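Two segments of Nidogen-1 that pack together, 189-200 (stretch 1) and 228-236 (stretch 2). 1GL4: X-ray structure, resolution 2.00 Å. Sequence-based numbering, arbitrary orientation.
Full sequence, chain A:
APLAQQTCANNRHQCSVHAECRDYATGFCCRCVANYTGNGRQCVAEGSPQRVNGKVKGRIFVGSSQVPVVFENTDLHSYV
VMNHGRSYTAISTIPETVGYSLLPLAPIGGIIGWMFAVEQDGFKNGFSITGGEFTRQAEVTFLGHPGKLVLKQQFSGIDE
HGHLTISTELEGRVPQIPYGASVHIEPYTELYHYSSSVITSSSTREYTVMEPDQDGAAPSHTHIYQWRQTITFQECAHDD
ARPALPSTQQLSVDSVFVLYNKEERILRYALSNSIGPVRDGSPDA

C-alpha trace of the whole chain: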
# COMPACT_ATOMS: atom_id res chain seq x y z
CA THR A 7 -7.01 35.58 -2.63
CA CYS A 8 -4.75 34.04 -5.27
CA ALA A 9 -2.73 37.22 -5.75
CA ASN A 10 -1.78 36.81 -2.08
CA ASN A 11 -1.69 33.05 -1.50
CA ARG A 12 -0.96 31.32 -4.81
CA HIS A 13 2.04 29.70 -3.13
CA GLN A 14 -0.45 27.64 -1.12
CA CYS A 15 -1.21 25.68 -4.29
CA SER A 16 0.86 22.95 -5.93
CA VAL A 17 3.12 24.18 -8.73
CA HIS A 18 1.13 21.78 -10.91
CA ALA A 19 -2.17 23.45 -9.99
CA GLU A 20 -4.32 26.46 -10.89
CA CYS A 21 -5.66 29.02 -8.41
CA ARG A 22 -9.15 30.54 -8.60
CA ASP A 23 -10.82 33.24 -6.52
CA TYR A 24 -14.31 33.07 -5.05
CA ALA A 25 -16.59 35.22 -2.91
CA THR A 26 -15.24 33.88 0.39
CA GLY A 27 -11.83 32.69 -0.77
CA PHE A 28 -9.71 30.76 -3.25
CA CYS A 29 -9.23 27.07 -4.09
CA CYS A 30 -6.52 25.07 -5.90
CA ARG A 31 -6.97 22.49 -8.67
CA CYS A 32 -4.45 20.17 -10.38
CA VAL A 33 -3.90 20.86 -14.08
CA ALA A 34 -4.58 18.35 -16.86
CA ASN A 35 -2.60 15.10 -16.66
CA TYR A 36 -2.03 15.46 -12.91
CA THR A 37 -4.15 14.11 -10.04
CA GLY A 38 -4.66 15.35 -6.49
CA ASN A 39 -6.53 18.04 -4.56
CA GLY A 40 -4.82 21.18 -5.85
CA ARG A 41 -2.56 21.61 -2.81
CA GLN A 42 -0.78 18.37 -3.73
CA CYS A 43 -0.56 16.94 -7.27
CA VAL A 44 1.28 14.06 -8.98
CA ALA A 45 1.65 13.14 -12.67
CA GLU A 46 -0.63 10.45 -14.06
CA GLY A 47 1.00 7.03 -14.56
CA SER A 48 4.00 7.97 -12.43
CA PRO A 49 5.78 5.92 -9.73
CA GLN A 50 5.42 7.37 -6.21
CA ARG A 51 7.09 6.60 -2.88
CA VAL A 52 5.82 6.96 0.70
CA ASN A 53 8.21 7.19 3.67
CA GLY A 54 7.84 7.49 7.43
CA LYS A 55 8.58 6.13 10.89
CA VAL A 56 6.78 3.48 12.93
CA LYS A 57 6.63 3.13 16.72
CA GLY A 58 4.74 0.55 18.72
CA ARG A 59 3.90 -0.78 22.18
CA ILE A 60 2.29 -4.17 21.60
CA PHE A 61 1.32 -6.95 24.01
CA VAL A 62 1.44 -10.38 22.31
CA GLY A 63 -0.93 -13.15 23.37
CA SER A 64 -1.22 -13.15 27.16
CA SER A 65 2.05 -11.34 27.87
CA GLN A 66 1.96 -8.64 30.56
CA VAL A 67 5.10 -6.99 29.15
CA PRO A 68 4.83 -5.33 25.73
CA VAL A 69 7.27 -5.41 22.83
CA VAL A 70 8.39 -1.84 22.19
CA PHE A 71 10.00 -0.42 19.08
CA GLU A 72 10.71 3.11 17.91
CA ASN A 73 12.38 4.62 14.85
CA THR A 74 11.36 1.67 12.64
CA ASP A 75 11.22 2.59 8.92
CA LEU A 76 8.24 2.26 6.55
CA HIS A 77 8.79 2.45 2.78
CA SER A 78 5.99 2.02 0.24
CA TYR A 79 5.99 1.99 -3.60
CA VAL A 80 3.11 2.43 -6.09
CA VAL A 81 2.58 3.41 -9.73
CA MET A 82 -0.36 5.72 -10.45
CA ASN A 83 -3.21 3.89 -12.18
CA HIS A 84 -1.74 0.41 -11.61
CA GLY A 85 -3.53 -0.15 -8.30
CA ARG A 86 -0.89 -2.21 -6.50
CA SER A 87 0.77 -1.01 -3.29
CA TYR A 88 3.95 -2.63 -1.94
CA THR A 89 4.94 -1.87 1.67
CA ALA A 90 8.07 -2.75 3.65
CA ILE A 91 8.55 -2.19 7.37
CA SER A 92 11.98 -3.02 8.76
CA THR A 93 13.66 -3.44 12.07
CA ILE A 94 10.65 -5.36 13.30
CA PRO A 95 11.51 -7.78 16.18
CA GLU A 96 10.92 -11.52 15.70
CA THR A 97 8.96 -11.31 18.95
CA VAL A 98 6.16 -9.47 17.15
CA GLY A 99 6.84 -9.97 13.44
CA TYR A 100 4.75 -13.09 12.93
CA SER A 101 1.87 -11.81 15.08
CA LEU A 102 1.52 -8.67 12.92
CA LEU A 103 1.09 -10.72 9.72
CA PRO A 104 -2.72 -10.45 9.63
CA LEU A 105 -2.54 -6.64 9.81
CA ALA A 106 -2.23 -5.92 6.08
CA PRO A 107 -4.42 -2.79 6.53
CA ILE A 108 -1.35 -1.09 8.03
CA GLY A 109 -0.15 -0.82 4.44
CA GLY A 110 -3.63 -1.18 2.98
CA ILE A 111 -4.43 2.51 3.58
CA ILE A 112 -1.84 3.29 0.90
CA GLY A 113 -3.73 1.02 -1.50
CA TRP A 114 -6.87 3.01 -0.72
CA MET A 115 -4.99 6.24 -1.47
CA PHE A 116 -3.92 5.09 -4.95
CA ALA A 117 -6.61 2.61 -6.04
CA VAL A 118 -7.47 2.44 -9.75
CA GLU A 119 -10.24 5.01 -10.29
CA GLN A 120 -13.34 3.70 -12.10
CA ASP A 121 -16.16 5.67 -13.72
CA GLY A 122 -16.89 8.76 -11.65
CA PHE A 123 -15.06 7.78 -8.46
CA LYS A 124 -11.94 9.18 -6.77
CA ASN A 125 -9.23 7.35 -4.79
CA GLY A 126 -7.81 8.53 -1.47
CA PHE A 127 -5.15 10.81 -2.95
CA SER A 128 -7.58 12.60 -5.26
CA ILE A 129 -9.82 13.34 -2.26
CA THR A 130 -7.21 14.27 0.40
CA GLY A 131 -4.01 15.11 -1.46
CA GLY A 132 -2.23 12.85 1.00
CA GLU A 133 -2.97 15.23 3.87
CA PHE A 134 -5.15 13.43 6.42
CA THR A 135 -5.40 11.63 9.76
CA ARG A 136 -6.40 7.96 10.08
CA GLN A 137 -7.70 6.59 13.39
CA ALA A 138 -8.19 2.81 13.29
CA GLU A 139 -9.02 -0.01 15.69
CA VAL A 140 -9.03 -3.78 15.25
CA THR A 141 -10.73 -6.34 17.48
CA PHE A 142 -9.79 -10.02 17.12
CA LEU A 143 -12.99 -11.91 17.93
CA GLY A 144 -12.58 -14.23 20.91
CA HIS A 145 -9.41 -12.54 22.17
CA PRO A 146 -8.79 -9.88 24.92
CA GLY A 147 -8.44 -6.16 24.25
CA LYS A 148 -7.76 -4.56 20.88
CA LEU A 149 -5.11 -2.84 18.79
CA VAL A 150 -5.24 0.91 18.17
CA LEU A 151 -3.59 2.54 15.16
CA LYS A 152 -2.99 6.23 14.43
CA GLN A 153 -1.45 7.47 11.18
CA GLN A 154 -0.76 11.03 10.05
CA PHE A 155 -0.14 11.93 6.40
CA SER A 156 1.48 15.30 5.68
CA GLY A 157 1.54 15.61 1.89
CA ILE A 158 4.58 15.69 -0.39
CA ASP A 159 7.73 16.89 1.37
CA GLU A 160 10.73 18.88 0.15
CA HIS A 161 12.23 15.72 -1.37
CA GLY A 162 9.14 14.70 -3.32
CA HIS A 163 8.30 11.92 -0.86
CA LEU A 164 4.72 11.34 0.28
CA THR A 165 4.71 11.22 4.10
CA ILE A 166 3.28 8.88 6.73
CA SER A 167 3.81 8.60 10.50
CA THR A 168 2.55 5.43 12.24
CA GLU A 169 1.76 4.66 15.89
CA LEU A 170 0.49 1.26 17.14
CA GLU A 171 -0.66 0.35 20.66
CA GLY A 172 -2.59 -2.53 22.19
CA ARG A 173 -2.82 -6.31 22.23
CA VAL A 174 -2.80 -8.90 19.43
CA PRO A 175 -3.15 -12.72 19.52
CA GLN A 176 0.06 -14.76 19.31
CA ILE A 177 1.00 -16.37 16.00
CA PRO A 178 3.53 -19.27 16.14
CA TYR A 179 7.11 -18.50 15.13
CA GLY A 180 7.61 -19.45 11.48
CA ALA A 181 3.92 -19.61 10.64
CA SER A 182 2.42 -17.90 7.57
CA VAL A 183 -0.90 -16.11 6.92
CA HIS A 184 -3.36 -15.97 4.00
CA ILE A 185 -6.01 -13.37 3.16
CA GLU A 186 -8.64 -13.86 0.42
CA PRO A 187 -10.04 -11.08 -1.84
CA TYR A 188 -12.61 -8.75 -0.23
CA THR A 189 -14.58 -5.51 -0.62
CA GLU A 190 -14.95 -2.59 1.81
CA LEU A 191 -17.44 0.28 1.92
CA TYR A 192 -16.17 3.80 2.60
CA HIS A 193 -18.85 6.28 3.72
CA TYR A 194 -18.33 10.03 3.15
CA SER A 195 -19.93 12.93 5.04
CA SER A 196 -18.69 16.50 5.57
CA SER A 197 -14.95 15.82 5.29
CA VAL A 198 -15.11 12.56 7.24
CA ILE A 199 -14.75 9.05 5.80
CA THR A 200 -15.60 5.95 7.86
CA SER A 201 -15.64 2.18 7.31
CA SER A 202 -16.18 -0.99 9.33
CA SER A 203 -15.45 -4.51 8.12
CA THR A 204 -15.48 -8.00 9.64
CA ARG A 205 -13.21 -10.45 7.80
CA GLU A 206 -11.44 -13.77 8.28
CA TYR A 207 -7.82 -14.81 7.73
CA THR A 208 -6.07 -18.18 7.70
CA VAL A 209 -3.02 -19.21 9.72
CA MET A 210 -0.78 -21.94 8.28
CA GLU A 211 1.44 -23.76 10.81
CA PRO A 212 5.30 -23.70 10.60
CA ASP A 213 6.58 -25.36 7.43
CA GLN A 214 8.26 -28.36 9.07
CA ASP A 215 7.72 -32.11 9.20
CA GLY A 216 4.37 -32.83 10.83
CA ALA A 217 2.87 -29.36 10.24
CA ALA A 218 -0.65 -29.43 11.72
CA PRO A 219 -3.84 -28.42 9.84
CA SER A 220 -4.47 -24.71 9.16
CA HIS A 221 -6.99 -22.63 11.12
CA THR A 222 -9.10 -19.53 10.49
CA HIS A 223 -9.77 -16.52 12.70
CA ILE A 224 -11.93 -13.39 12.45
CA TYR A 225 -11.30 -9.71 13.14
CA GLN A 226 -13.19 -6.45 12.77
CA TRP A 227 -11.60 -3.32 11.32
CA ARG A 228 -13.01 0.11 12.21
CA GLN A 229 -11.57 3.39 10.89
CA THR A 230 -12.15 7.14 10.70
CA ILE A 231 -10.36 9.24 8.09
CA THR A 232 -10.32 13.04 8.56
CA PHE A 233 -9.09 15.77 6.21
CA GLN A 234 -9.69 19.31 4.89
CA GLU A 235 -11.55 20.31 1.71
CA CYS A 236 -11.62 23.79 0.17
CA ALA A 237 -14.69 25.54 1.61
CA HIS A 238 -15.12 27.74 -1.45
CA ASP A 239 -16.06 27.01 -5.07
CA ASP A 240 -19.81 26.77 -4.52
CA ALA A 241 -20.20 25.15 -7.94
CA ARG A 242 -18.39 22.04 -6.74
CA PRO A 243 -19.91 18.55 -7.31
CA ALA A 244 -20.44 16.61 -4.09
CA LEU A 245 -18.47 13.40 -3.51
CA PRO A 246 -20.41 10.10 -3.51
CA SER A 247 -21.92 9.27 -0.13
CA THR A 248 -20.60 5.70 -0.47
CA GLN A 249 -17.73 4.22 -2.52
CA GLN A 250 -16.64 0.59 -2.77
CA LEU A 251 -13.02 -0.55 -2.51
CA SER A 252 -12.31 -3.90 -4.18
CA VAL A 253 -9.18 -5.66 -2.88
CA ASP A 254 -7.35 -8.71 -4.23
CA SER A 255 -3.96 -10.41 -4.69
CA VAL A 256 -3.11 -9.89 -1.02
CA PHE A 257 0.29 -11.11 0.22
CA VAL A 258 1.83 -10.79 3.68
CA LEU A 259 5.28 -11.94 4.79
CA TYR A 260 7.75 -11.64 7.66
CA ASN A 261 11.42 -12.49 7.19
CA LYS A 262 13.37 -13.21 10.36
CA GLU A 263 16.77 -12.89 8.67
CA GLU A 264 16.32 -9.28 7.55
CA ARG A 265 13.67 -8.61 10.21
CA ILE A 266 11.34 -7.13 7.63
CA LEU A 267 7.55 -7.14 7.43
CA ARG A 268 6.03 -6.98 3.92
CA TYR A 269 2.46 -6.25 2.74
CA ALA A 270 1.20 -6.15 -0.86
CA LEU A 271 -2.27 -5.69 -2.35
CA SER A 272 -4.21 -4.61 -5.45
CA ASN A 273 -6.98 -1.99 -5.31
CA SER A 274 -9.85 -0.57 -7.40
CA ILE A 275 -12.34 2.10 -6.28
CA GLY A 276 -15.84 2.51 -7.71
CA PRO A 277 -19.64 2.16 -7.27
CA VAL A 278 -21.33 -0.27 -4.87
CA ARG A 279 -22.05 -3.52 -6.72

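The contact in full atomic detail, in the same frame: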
# COMPACT_ATOMS: atom_id res chain seq x y z
N THR A 189 -14.12 -6.85 -0.27
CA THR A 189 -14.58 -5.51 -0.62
C THR A 189 -14.86 -4.77 0.68
O THR A 189 -15.19 -5.39 1.69
CB THR A 189 -15.88 -5.55 -1.47
OG1 THR A 189 -16.93 -6.16 -0.71
CG2 THR A 189 -15.67 -6.34 -2.76
N GLU A 190 -14.71 -3.44 0.64
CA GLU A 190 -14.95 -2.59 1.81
C GLU A 190 -15.74 -1.37 1.38
O GLU A 190 -15.50 -0.83 0.30
CB GLU A 190 -13.65 -2.07 2.42
CG GLU A 190 -12.82 -3.04 3.21
CD GLU A 190 -11.68 -2.31 3.90
OE1 GLU A 190 -10.90 -1.64 3.19
OE2 GLU A 190 -11.56 -2.41 5.15
N LEU A 191 -16.65 -0.91 2.23
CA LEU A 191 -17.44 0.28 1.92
C LEU A 191 -16.93 1.48 2.71
O LEU A 191 -16.77 1.42 3.93
CB LEU A 191 -18.92 0.04 2.22
CG LEU A 191 -19.58 -1.07 1.39
CD1 LEU A 191 -21.06 -1.18 1.76
CD2 LEU A 191 -19.42 -0.77 -0.09
N TYR A 192 -16.66 2.57 1.99
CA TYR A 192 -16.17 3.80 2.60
C TYR A 192 -17.26 4.86 2.49
O TYR A 192 -17.62 5.29 1.38
CB TYR A 192 -14.89 4.26 1.89
CG TYR A 192 -13.67 3.42 2.22
CD1 TYR A 192 -13.55 2.10 1.76
CD2 TYR A 192 -12.66 3.91 3.05
CE1 TYR A 192 -12.45 1.29 2.12
CE2 TYR A 192 -11.57 3.12 3.42
CZ TYR A 192 -11.47 1.81 2.96
OH TYR A 192 -10.40 1.02 3.34
N HIS A 193 -17.79 5.28 3.64
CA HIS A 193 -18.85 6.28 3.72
C HIS A 193 -18.31 7.70 3.92
O HIS A 193 -17.51 7.94 4.83
CB HIS A 193 -19.80 5.92 4.87
CG HIS A 193 -20.36 4.53 4.78
ND1 HIS A 193 -21.34 4.18 3.88
CD2 HIS A 193 -20.01 3.40 5.43
CE1 HIS A 193 -21.58 2.89 3.98
NE2 HIS A 193 -20.79 2.38 4.91
N TYR A 194 -18.76 8.63 3.08
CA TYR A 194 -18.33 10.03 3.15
C TYR A 194 -19.42 10.97 3.66
O TYR A 194 -20.59 10.82 3.30
CB TYR A 194 -17.88 10.52 1.77
CG TYR A 194 -17.71 12.02 1.69
CD1 TYR A 194 -16.56 12.64 2.19
CD2 TYR A 194 -18.73 12.84 1.19
CE1 TYR A 194 -16.44 14.03 2.20
CE2 TYR A 194 -18.61 14.23 1.20
CZ TYR A 194 -17.47 14.82 1.71
OH TYR A 194 -17.35 16.19 1.76
N SER A 195 -19.02 11.93 4.49
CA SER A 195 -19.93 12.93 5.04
C SER A 195 -19.16 14.10 5.67
O SER A 195 -18.44 13.93 6.65
CB SER A 195 -20.84 12.29 6.10
OG SER A 195 -21.64 13.28 6.73
N SER A 196 -19.33 15.28 5.09
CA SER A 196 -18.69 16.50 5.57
C SER A 196 -17.23 16.37 6.01
O SER A 196 -16.89 16.62 7.17
CB SER A 196 -19.52 17.11 6.70
OG SER A 196 -20.72 17.67 6.19
N SER A 197 -16.38 15.98 5.06
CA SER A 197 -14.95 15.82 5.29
C SER A 197 -14.55 14.71 6.25
O SER A 197 -13.48 14.76 6.86
CB SER A 197 -14.35 17.15 5.75
OG SER A 197 -14.62 18.16 4.79
N VAL A 198 -15.41 13.70 6.38
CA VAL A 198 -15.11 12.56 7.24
C VAL A 198 -15.47 11.27 6.51
O VAL A 198 -16.57 11.13 5.98
CB VAL A 198 -15.88 12.62 8.59
CG1 VAL A 198 -15.44 11.47 9.49
CG2 VAL A 198 -15.64 13.95 9.27
N ILE A 199 -14.52 10.33 6.46
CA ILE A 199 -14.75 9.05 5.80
C ILE A 199 -14.58 7.92 6.81
O ILE A 199 -13.55 7.83 7.49
CB ILE A 199 -13.78 8.87 4.60
CG1 ILE A 199 -14.18 9.83 3.47
CG2 ILE A 199 -13.82 7.42 4.09
CD1 ILE A 199 -13.18 9.88 2.30
N THR A 200 -15.60 7.07 6.92
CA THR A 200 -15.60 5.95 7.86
C THR A 200 -15.85 4.61 7.18
O THR A 200 -16.44 4.55 6.09
CB THR A 200 -16.69 6.12 8.95
OG1 THR A 200 -17.97 6.30 8.32
CG2 THR A 200 -16.40 7.32 9.83
N ARG A 228 -12.19 -1.10 12.09
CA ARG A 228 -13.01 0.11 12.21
C ARG A 228 -12.09 1.31 12.00
O ARG A 228 -11.05 1.40 12.66
CB ARG A 228 -13.65 0.17 13.60
CG ARG A 228 -14.48 -1.06 13.97
CD ARG A 228 -15.12 -0.92 15.36
NE ARG A 228 -14.13 -0.89 16.44
CZ ARG A 228 -13.50 -1.97 16.90
NH1 ARG A 228 -13.74 -3.17 16.40
NH2 ARG A 228 -12.61 -1.83 17.88
N GLN A 229 -12.44 2.23 11.11
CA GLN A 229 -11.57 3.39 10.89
C GLN A 229 -12.27 4.71 10.55
O GLN A 229 -13.35 4.74 9.96
CB GLN A 229 -10.53 3.05 9.81
CG GLN A 229 -11.09 2.80 8.41
CD GLN A 229 -10.09 2.11 7.47
OE1 GLN A 229 -8.91 2.48 7.41
NE2 GLN A 229 -10.57 1.12 6.73
N THR A 230 -11.63 5.80 10.95
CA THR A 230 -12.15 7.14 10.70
C THR A 230 -11.03 7.95 10.05
O THR A 230 -9.94 8.10 10.61
CB THR A 230 -12.60 7.81 12.00
OG1 THR A 230 -13.70 7.07 12.54
CG2 THR A 230 -13.04 9.25 11.75
N ILE A 231 -11.32 8.47 8.86
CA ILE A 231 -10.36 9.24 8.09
C ILE A 231 -10.81 10.71 8.00
O ILE A 231 -11.87 11.00 7.46
CB ILE A 231 -10.23 8.62 6.68
CG1 ILE A 231 -9.65 7.20 6.81
CG2 ILE A 231 -9.37 9.49 5.77
CD1 ILE A 231 -9.69 6.37 5.54
N THR A 232 -10.00 11.61 8.55
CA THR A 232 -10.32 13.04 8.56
C THR A 232 -9.36 13.89 7.72
O THR A 232 -8.16 13.62 7.67
CB THR A 232 -10.35 13.59 9.99
OG1 THR A 232 -9.11 13.28 10.65
CG2 THR A 232 -11.50 12.97 10.78
N PHE A 233 -9.90 14.92 7.08
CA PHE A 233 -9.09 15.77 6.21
C PHE A 233 -9.79 17.11 5.95
O PHE A 233 -10.92 17.33 6.41
CB PHE A 233 -8.86 15.04 4.88
CG PHE A 233 -10.12 14.52 4.25
CD1 PHE A 233 -10.82 15.27 3.31
CD2 PHE A 233 -10.62 13.27 4.61
CE1 PHE A 233 -12.00 14.79 2.74
CE2 PHE A 233 -11.81 12.78 4.04
CZ PHE A 233 -12.50 13.54 3.11
N GLN A 234 -9.13 18.00 5.21
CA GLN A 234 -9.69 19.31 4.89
C GLN A 234 -10.02 19.43 3.40
O GLN A 234 -9.28 18.94 2.56
CB GLN A 234 -8.70 20.42 5.27
CG GLN A 234 -8.41 20.52 6.75
CD GLN A 234 -9.60 21.00 7.55
OE1 GLN A 234 -10.13 22.09 7.30
NE2 GLN A 234 -10.04 20.20 8.52
N GLU A 235 -11.13 20.09 3.09
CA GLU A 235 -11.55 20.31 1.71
C GLU A 235 -11.77 21.82 1.55
O GLU A 235 -12.22 22.48 2.48
CB GLU A 235 -12.85 19.57 1.40
CG GLU A 235 -12.79 18.06 1.64
CD GLU A 235 -14.10 17.37 1.30
OE1 GLU A 235 -14.28 16.96 0.13
OE2 GLU A 235 -14.95 17.24 2.20
N CYS A 236 -11.45 22.36 0.38
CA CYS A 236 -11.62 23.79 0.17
C CYS A 236 -13.09 24.17 0.37
O CYS A 236 -13.98 23.63 -0.30
CB CYS A 236 -11.13 24.20 -1.22
SG CYS A 236 -10.84 25.99 -1.36
O HOH W 1 -12.72 -1.02 7.39
O HOH W 2 -7.72 1.62 4.38
O HOH W 3 -13.09 20.33 5.30

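The centre of the contact is apolar. Ile199 and Ile231 sit side by side on one face of the sheet, with Ile199 CB 4.1 Å from Ile231 CB. Both are buried, and both have chi1 near m and chi2 near t. Ile199 also reaches Phe233, where CD1 of Ile199 lies 3.6 Å from CE2 of Phe233. The Phe233 CA-to-CB bond points sideways, but chi1 of 51° (p) brings the ring in against stretch 1. Ser197 O lies over one face of this ring. The edges of two tyrosine rings extend the patch: Tyr192 CE2 is 4.3 Å from Ile231 CD1, and Tyr194 CE1 is 4.1 Å from Phe233 CZ.

The backbone of strand 198-200 pairs antiparallel with that of strand 228-232. Ile199 N donates to Ile231 O at 2.9 Å, and Ile231 N donates to Ile199 O at 2.7 Å. Both bonds are nearly straight. A CA-H...O contact, Thr200 CA to Gln229 O at 3.3 Å, supports the pairing.

Val198, Thr200, Thr230 and Thr232 line the other face of the sheet, which is partly exposed. Val198 CG1 meets Thr230 CG2 at 4.0 Å. Beta-branched residues suit extended strands, and threonine adds a hydroxyl that tolerates solvent.

Polar groups close both ends. At one, the Glu235 carboxylate accepts two hydrogen bonds at OE2: from Tyr194 OH at 2.7 Å and from Ser197 OG at 2.8 Å. It thus ties the strand and the turn to stretch 2. A water bridges Ser197 OG (2.7 Å) and Glu235 N (3.0 Å).

At the other end, Tyr192 OH donates to Glu190 OE1 at 2.7 Å within stretch 1. The CA-to-CB bond of buried Gln229 points sideways, but the end of its side chain comes nearer to stretch 1. One water links Glu190 OE2 (2.9 Å) to Gln229 NE2 (3.1 Å), so these buried polar groups meet through solvent.

The contact buries 585 Å² between the stretches, both sides summed.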